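Local coordinates for glycerol uptake operon antiterminator-related protein (Thermotoga maritima, PDB 1VKF) that is of unproven function but probably acts as a glycerol-3-phosphate-responsive antiterminator regulating glycerol uptake genes, at residues 76-90 against 97-110. Numbering follows the deposited sequence.
Sequences ILFVKKAGADGIITI and VAKKNGIPAVLRFF
Ile90 reaches over Arg108 to Phe110 at the C-terminal ends of two neighbouring parallel strands. Its CB sends CG1 out anti to the backbone N (chi1 -167°), toward the neighbouring strand, where CG1 lies 4.2 Å from Phe110 CZ. CD1, at the tip, meets Arg108 O (3.3 Å) and Arg108 CB. The same methyl sits 3.8 Å above the centre of the Phe110 ring, a CH-pi contact 10° off the ring normal. A long branched side chain suits this place, and an alanine here would probably leave that ring face without its methyl partner and a gap beside Arg108. The aliphatic stem of Arg108 rests on Ile88, CG 3.7 Å from Ile88 CG2, while NE forms a salt bridge with Glu133 and the side chain lies near a bound citrate, probably from the crystallisation liquor.

Between the strands, four backbone hydrogen bonds run from Ile87 N to Pro104 O through Arg108 N to Thr89 O (2.9 Å). Gly86 suits its position because a CB would collide with Pro104 O. Ile88 and Val106, beta-branched as suits a strand, pack flank to flank on one face, CG1 against CB; on the other, Ile87 CD1 touches Ala105 CB at 3.8 Å. Helix 73-82 packs on helix 92-100 through Ile76 CD1 and Val97 CG1 (3.6 Å), and Ile76 CG2 meets Ile103 CD1 in the loop after that helix. Strand 86-89, helix 92-100 and strand 105-110 thus form a beta-alpha-beta crossover, the repeating element of a TIM barrel, in which strand C-terminal ends commonly frame the ligand pocket.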
loop_
_atom_site.group_PDB
_atom_site.type_symbol
_atom_site.label_atom_id
_atom_site.label_comp_id
_atom_site.label_asym_id
_atom_site.label_seq_id
_atom_site.Cartn_x
_atom_site.Cartn_y
_atom_site.Cartn_z
ATOM N N ILE A 76 8.062 4.618 -12.769
ATOM C CA ILE A 76 7.944 3.293 -12.134
ATOM C C ILE A 76 9.277 2.535 -12.186
ATOM O O ILE A 76 9.712 1.954 -11.166
ATOM C CB ILE A 76 6.843 2.447 -12.812
ATOM C CG1 ILE A 76 5.443 3.015 -12.603
ATOM C CG2 ILE A 76 6.923 1.015 -12.330
ATOM C CD1 ILE A 76 4.471 2.623 -13.693
ATOM N N LEU A 77 9.956 2.587 -13.341
ATOM C CA LEU A 77 11.284 1.982 -13.508
ATOM C C LEU A 77 12.327 2.645 -12.605
ATOM O O LEU A 77 13.199 1.938 -12.103
ATOM C CB LEU A 77 11.784 2.003 -14.957
ATOM C CG LEU A 77 10.934 1.121 -15.859
ATOM C CD1 LEU A 77 11.376 1.278 -17.307
ATOM C CD2 LEU A 77 10.957 -0.323 -15.380
ATOM N N PHE A 78 12.244 3.966 -12.314
ATOM C CA PHE A 78 13.103 4.609 -11.389
ATOM C C PHE A 78 12.938 4.091 -9.973
ATOM O O PHE A 78 13.926 3.841 -9.281
ATOM C CB PHE A 78 12.811 6.128 -11.408
ATOM C CG PHE A 78 13.654 6.936 -10.495
ATOM C CD1 PHE A 78 13.240 7.103 -9.208
ATOM C CD2 PHE A 78 14.847 7.476 -10.944
ATOM C CE1 PHE A 78 14.011 7.871 -8.310
ATOM C CE2 PHE A 78 15.626 8.261 -10.079
ATOM C CZ PHE A 78 15.205 8.431 -8.759
ATOM N N VAL A 79 11.685 3.889 -9.570
ATOM C CA VAL A 79 11.404 3.394 -8.253
ATOM C C VAL A 79 11.924 1.913 -8.148
ATOM O O VAL A 79 12.480 1.536 -7.109
ATOM C CB VAL A 79 9.876 3.522 -7.948
ATOM C CG1 VAL A 79 9.547 2.801 -6.675
ATOM C CG2 VAL A 79 9.529 5.001 -7.856
ATOM N N LYS A 80 11.764 1.113 -9.198
ATOM C CA LYS A 80 12.335 -0.224 -9.210
ATOM C C LYS A 80 13.867 -0.203 -9.098
ATOM O O LYS A 80 14.457 -0.914 -8.254
ATOM C CB LYS A 80 11.863 -1.005 -10.451
ATOM C CG LYS A 80 12.315 -2.465 -10.484
ATOM C CD LYS A 80 11.453 -3.289 -9.516
ATOM C CE LYS A 80 11.740 -4.794 -9.599
ATOM N NZ LYS A 80 12.776 -5.170 -8.599
ATOM N N LYS A 81 14.506 0.666 -9.869
ATOM C CA LYS A 81 15.987 0.850 -9.800
ATOM C C LYS A 81 16.475 1.280 -8.435
ATOM O O LYS A 81 17.594 0.914 -7.969
ATOM C CB LYS A 81 16.417 1.892 -10.833
ATOM C CG LYS A 81 16.507 1.376 -12.251
ATOM C CD LYS A 81 17.712 1.966 -13.014
ATOM C CE LYS A 81 17.967 1.160 -14.288
ATOM N NZ LYS A 81 18.881 1.847 -15.250
ATOM N N ALA A 82 15.663 2.071 -7.750
ATOM C CA ALA A 82 16.029 2.532 -6.420
ATOM C C ALA A 82 15.999 1.430 -5.384
ATOM O O ALA A 82 16.518 1.623 -4.320
ATOM C CB ALA A 82 15.139 3.689 -5.968
ATOM N N GLY A 83 15.313 0.323 -5.691
ATOM C CA GLY A 83 15.329 -0.914 -4.898
ATOM C C GLY A 83 13.987 -1.364 -4.311
ATOM O O GLY A 83 13.926 -2.256 -3.453
ATOM N N ALA A 84 12.901 -0.785 -4.799
ATOM C CA ALA A 84 11.556 -1.128 -4.288
ATOM C C ALA A 84 11.146 -2.495 -4.773
ATOM O O ALA A 84 11.476 -2.914 -5.872
ATOM C CB ALA A 84 10.531 -0.071 -4.722
ATOM N N ASP A 85 10.391 -3.187 -3.928
ATOM C CA ASP A 85 9.798 -4.428 -4.318
ATOM C C ASP A 85 8.533 -4.261 -5.113
ATOM O O ASP A 85 8.116 -5.166 -5.859
ATOM C CB ASP A 85 9.561 -5.315 -3.104
ATOM C CG ASP A 85 10.848 -5.683 -2.427
ATOM O OD1 ASP A 85 11.762 -6.245 -3.098
ATOM O OD2 ASP A 85 11.095 -5.321 -1.262
ATOM N N GLY A 86 7.892 -3.139 -4.928
ATOM C CA GLY A 86 6.679 -2.810 -5.655
ATOM C C GLY A 86 6.237 -1.375 -5.430
ATOM O O GLY A 86 6.866 -0.581 -4.705
ATOM N N ILE A 87 5.125 -1.024 -6.074
ATOM C CA ILE A 87 4.598 0.285 -5.971
ATOM C C ILE A 87 3.162 0.279 -5.464
ATOM O O ILE A 87 2.434 -0.663 -5.642
ATOM C CB ILE A 87 4.700 1.077 -7.288
ATOM C CG1 ILE A 87 3.867 0.460 -8.385
ATOM C CG2 ILE A 87 6.184 1.200 -7.766
ATOM C CD1 ILE A 87 2.560 1.080 -8.560
ATOM N N ILE A 88 2.775 1.406 -4.898
ATOM C CA ILE A 88 1.406 1.742 -4.519
ATOM C C ILE A 88 1.047 3.027 -5.257
ATOM O O ILE A 88 1.880 3.902 -5.423
ATOM C CB ILE A 88 1.346 2.065 -3.024
ATOM C CG1 ILE A 88 1.684 0.831 -2.177
ATOM C CG2 ILE A 88 -0.038 2.565 -2.615
ATOM C CD1 ILE A 88 2.233 1.189 -0.846
ATOM N N THR A 89 -0.171 3.115 -5.749
ATOM C CA THR A 89 -0.589 4.300 -6.477
ATOM C C THR A 89 -2.125 4.354 -6.523
ATOM O O THR A 89 -2.765 3.324 -6.414
ATOM C CB THR A 89 -0.028 4.246 -7.947
ATOM O OG1 THR A 89 -0.359 5.441 -8.650
ATOM C CG2 THR A 89 -0.646 3.132 -8.774
ATOM N N ILE A 90 -2.650 5.550 -6.695
ATOM C CA ILE A 90 -4.099 5.770 -6.957
ATOM C C ILE A 90 -4.389 5.880 -8.462
ATOM O O ILE A 90 -5.547 5.947 -8.866
ATOM C CB ILE A 90 -4.588 7.032 -6.184
ATOM C CG1 ILE A 90 -6.139 7.151 -6.135
ATOM C CG2 ILE A 90 -4.076 8.333 -6.787
ATOM C CD1 ILE A 90 -6.782 6.226 -5.254
ATOM N N VAL A 97 0.838 0.023 -16.104
ATOM C CA VAL A 97 2.175 0.054 -16.631
ATOM C C VAL A 97 3.080 -0.794 -15.723
ATOM O O VAL A 97 3.965 -1.485 -16.191
ATOM C CB VAL A 97 2.694 1.535 -16.763
ATOM C CG1 VAL A 97 4.173 1.546 -17.086
ATOM C CG2 VAL A 97 1.944 2.258 -17.842
ATOM N N ALA A 98 2.892 -0.711 -14.407
ATOM C CA ALA A 98 3.684 -1.511 -13.485
ATOM C C ALA A 98 3.481 -2.969 -13.827
ATOM O O ALA A 98 4.431 -3.676 -14.009
ATOM C CB ALA A 98 3.309 -1.249 -12.070
ATOM N N LYS A 99 2.232 -3.376 -13.917
ATOM C CA LYS A 99 1.869 -4.761 -14.212
ATOM C C LYS A 99 2.476 -5.260 -15.534
ATOM O O LYS A 99 3.021 -6.349 -15.586
ATOM C CB LYS A 99 0.339 -4.869 -14.230
ATOM C CG LYS A 99 -0.201 -6.264 -14.467
ATOM C CD LYS A 99 -1.723 -6.197 -14.646
ATOM C CE LYS A 99 -2.423 -7.521 -14.415
ATOM N NZ LYS A 99 -3.844 -7.233 -14.112
ATOM N N LYS A 100 2.374 -4.447 -16.576
ATOM C CA LYS A 100 2.947 -4.736 -17.896
ATOM C C LYS A 100 4.466 -4.992 -17.832
ATOM O O LYS A 100 5.012 -5.746 -18.644
ATOM C CB LYS A 100 2.704 -3.546 -18.822
ATOM C CG LYS A 100 1.332 -3.579 -19.494
ATOM N N ASN A 101 5.136 -4.344 -16.879
ATOM C CA ASN A 101 6.573 -4.483 -16.707
ATOM C C ASN A 101 6.970 -5.493 -15.638
ATOM O O ASN A 101 8.160 -5.585 -15.276
ATOM C CB ASN A 101 7.176 -3.116 -16.377
ATOM C CG ASN A 101 7.314 -2.247 -17.588
ATOM O OD1 ASN A 101 8.262 -2.441 -18.370
ATOM N ND2 ASN A 101 6.356 -1.316 -17.802
ATOM N N GLY A 102 5.981 -6.225 -15.112
ATOM C CA GLY A 102 6.234 -7.284 -14.143
ATOM C C GLY A 102 6.581 -6.808 -12.750
ATOM O O GLY A 102 7.181 -7.543 -11.966
ATOM N N ILE A 103 6.130 -5.594 -12.421
ATOM C CA ILE A 103 6.400 -4.956 -11.154
ATOM C C ILE A 103 5.140 -5.073 -10.260
ATOM O O ILE A 103 4.068 -4.603 -10.628
ATOM C CB ILE A 103 6.774 -3.523 -11.408
ATOM C CG1 ILE A 103 8.129 -3.480 -12.165
ATOM C CG2 ILE A 103 6.887 -2.776 -10.104
ATOM C CD1 ILE A 103 8.419 -2.196 -12.871
ATOM N N PRO A 104 5.261 -5.736 -9.114
ATOM C CA PRO A 104 4.159 -5.775 -8.131
ATOM C C PRO A 104 3.592 -4.383 -7.837
ATOM O O PRO A 104 4.328 -3.372 -7.698
ATOM C CB PRO A 104 4.833 -6.350 -6.892
ATOM C CG PRO A 104 5.963 -7.195 -7.456
ATOM C CD PRO A 104 6.430 -6.511 -8.658
ATOM N N ALA A 105 2.267 -4.325 -7.765
ATOM C CA ALA A 105 1.591 -3.057 -7.609
ATOM C C ALA A 105 0.329 -3.208 -6.762
ATOM O O ALA A 105 -0.357 -4.249 -6.856
ATOM C CB ALA A 105 1.252 -2.458 -8.959
ATOM N N VAL A 106 0.077 -2.180 -5.946
ATOM C CA VAL A 106 -1.123 -2.083 -5.176
ATOM C C VAL A 106 -1.880 -0.838 -5.626
ATOM O O VAL A 106 -1.310 0.244 -5.651
ATOM C CB VAL A 106 -0.818 -1.986 -3.671
ATOM C CG1 VAL A 106 -2.081 -1.888 -2.889
ATOM C CG2 VAL A 106 -0.032 -3.226 -3.237
ATOM N N LEU A 107 -3.174 -0.989 -5.921
ATOM C CA LEU A 107 -4.019 0.125 -6.318
ATOM C C LEU A 107 -4.810 0.590 -5.118
ATOM O O LEU A 107 -5.507 -0.210 -4.487
ATOM C CB LEU A 107 -4.982 -0.245 -7.438
ATOM C CG LEU A 107 -5.851 0.934 -7.947
ATOM C CD1 LEU A 107 -5.064 1.955 -8.703
ATOM C CD2 LEU A 107 -6.974 0.387 -8.834
ATOM N N ARG A 108 -4.679 1.871 -4.800
ATOM C CA ARG A 108 -5.488 2.500 -3.749
ATOM C C ARG A 108 -6.923 2.722 -4.225
ATOM O O ARG A 108 -7.173 2.935 -5.420
ATOM C CB ARG A 108 -4.901 3.822 -3.322
ATOM C CG ARG A 108 -3.535 3.771 -2.664
ATOM C CD ARG A 108 -3.089 5.141 -2.107
ATOM N NE ARG A 108 -2.771 5.006 -0.701
ATOM C CZ ARG A 108 -3.077 5.859 0.272
ATOM N NH1 ARG A 108 -3.690 6.994 0.014
ATOM N NH2 ARG A 108 -2.725 5.565 1.530
ATOM N N PHE A 109 -7.858 2.670 -3.268
ATOM C CA PHE A 109 -9.290 2.680 -3.514
ATOM C C PHE A 109 -9.892 3.523 -2.364
ATOM O O PHE A 109 -9.830 3.138 -1.195
ATOM C CB PHE A 109 -9.750 1.222 -3.501
ATOM C CG PHE A 109 -11.219 0.985 -3.757
ATOM C CD1 PHE A 109 -12.184 1.942 -3.540
ATOM C CD2 PHE A 109 -11.615 -0.233 -4.265
ATOM C CE1 PHE A 109 -13.510 1.678 -3.811
ATOM C CE2 PHE A 109 -12.954 -0.504 -4.551
ATOM C CZ PHE A 109 -13.890 0.449 -4.311
ATOM N N PHE A 110 -10.446 4.709 -2.694
ATOM C CA PHE A 110 -11.025 5.582 -1.703
ATOM C C PHE A 110 -12.546 5.233 -1.635
ATOM O O PHE A 110 -13.331 5.627 -2.522
ATOM C CB PHE A 110 -10.866 7.048 -2.129
ATOM C CG PHE A 110 -9.442 7.557 -2.176
ATOM C CD1 PHE A 110 -8.404 6.936 -1.487
ATOM C CD2 PHE A 110 -9.159 8.732 -2.884
ATOM C CE1 PHE A 110 -7.103 7.457 -1.540
ATOM C CE2 PHE A 110 -7.856 9.236 -2.928
ATOM C CZ PHE A 110 -6.848 8.594 -2.268
#